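Local structure of flavoprotein (Thermotoga maritima, 5V8S) at residues 235-238 with 242-245. The protein probably acts as an electron-transfer oxidoreductase that joins a metallo-beta-lactamase-like di-iron domain to an FMN-binding flavodoxin-like domain. The protein carries 1 engineered substitution. Sequence-based numbering, arbitrary orientation.
Sequences ALLP and LIWK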
loop_
_atom_site.group_PDB
_atom_site.type_symbol
_atom_site.label_atom_id
_atom_site.label_comp_id
_atom_site.label_asym_id
_atom_site.label_seq_id
_atom_site.Cartn_x
_atom_site.Cartn_y
_atom_site.Cartn_z
ATOM N N ALA A 235 3.647 -18.552 34.545
ATOM C CA ALA A 235 2.620 -17.781 33.870
ATOM C C ALA A 235 3.316 -16.693 33.076
ATOM O O ALA A 235 4.371 -16.190 33.476
ATOM C CB ALA A 235 1.618 -17.169 34.852
ATOM N N LEU A 236 2.734 -16.375 31.919
ATOM C CA LEU A 236 3.205 -15.277 31.085
ATOM C C LEU A 236 2.053 -14.302 30.906
ATOM O O LEU A 236 0.984 -14.680 30.408
ATOM C CB LEU A 236 3.718 -15.790 29.737
ATOM C CG LEU A 236 4.434 -14.748 28.876
ATOM C CD1 LEU A 236 5.501 -15.423 28.042
ATOM C CD2 LEU A 236 3.482 -13.975 27.969
ATOM N N LEU A 237 2.281 -13.047 31.312
ATOM C CA LEU A 237 1.275 -11.989 31.346
ATOM C C LEU A 237 1.754 -10.892 30.400
ATOM O O LEU A 237 2.543 -10.010 30.797
ATOM C CB LEU A 237 1.135 -11.427 32.763
ATOM C CG LEU A 237 0.247 -12.199 33.755
ATOM C CD1 LEU A 237 0.546 -13.687 33.769
ATOM C CD2 LEU A 237 0.361 -11.591 35.137
ATOM N N PRO A 238 1.336 -10.921 29.139
ATOM C CA PRO A 238 1.813 -9.927 28.164
ATOM C C PRO A 238 0.958 -8.683 28.099
ATOM O O PRO A 238 -0.117 -8.608 28.702
ATOM C CB PRO A 238 1.712 -10.684 26.837
ATOM C CG PRO A 238 0.452 -11.512 27.038
ATOM C CD PRO A 238 0.396 -11.875 28.535
ATOM N N LEU A 242 -4.065 -12.602 25.101
ATOM C CA LEU A 242 -4.345 -13.529 26.182
ATOM C C LEU A 242 -3.211 -13.579 27.199
ATOM O O LEU A 242 -2.029 -13.430 26.871
ATOM C CB LEU A 242 -4.515 -14.924 25.602
ATOM C CG LEU A 242 -5.820 -15.274 24.885
ATOM C CD1 LEU A 242 -5.841 -16.777 24.683
ATOM C CD2 LEU A 242 -7.069 -14.806 25.653
ATOM N N ILE A 243 -3.598 -13.871 28.443
ATOM C CA ILE A 243 -2.690 -14.247 29.521
ATOM C C ILE A 243 -2.564 -15.759 29.503
ATOM O O ILE A 243 -3.542 -16.463 29.225
ATOM C CB ILE A 243 -3.262 -13.762 30.864
ATOM C CG1 ILE A 243 -3.278 -12.241 30.893
ATOM C CG2 ILE A 243 -2.503 -14.344 32.053
ATOM C CD1 ILE A 243 -4.274 -11.695 31.863
ATOM N N TRP A 244 -1.374 -16.264 29.808
ATOM C CA TRP A 244 -1.102 -17.699 29.775
ATOM C C TRP A 244 -0.786 -18.184 31.186
ATOM O O TRP A 244 0.328 -17.999 31.682
ATOM C CB TRP A 244 0.021 -18.003 28.790
ATOM C CG TRP A 244 -0.357 -17.635 27.384
ATOM C CD1 TRP A 244 -0.482 -16.370 26.861
ATOM C CD2 TRP A 244 -0.696 -18.539 26.322
ATOM N NE1 TRP A 244 -0.861 -16.448 25.540
ATOM C CE2 TRP A 244 -0.991 -17.764 25.186
ATOM C CE3 TRP A 244 -0.751 -19.927 26.220
ATOM C CZ2 TRP A 244 -1.350 -18.340 23.966
ATOM C CZ3 TRP A 244 -1.113 -20.497 25.011
ATOM C CH2 TRP A 244 -1.402 -19.704 23.899
ATOM N N LYS A 245 -1.780 -18.794 31.819
ATOM C CA LYS A 245 -1.647 -19.381 33.144
ATOM C C LYS A 245 -1.598 -20.899 33.135
ATOM O O LYS A 245 -0.997 -21.496 34.030
ATOM C CB LYS A 245 -2.823 -18.931 34.021
ATOM C CG LYS A 245 -2.719 -17.486 34.483
ATOM C CD LYS A 245 -4.038 -16.956 35.059
ATOM C CE LYS A 245 -4.455 -17.675 36.320
ATOM N NZ LYS A 245 -5.738 -17.115 36.867
#
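A single antiparallel beta bridge between Leu236 and Trp244 brings the loop 242-245 back along strand 235-238, an edge strand of a mixed sheet in the di-iron domain. The end-to-end directions of the two segments differ by 162°, as expected for a chain that reverses on itself. Both backbone bonds of a hydrogen-bonded pair are present: Leu236 N donates to Trp244 O at 2.9 Å, and Trp244 N donates to Leu236 O at 2.9 Å, the latter nearly straight at 169° and close to the C=O axis. Trp244 O takes a further, weaker CA-H...O contact from Ala235 CA at 3.2 Å.

Side chains divide between two faces. On one, Leu237 CD1 meets Ile243 CG2 at 3.6 Å, the two side chains crossing at a slant; Ile243 presents this methyl because CG2 lies anti to its backbone N, while CG1 lies beside that N. Ile21 of strand 16-22 touches both Leu237 and Ile243. On the other face, Leu236 CB and Trp244 CB stand 4.4 Å apart. Helix 248-260 touches both these side chains, and helix 196-214 also packs on the indole, whose edge lies near Leu236 O. At the end of the strand nearer the iron site, Pro238 CD meets Ile243 CG1 at 4.4 Å, and Pro238 CG comes to 3.1 Å from Leu242 O, a close carbon-oxygen approach.

The side chain of Pro238 is about 9 Å from the bound mu-oxo-diiron. The bridge closes a connection of three residues that includes the iron-pocket residue His240, and its two reciprocal bonds pair the backbone N and O of Leu236 with those of Trp244 in a buried setting, with apolar packing on both faces.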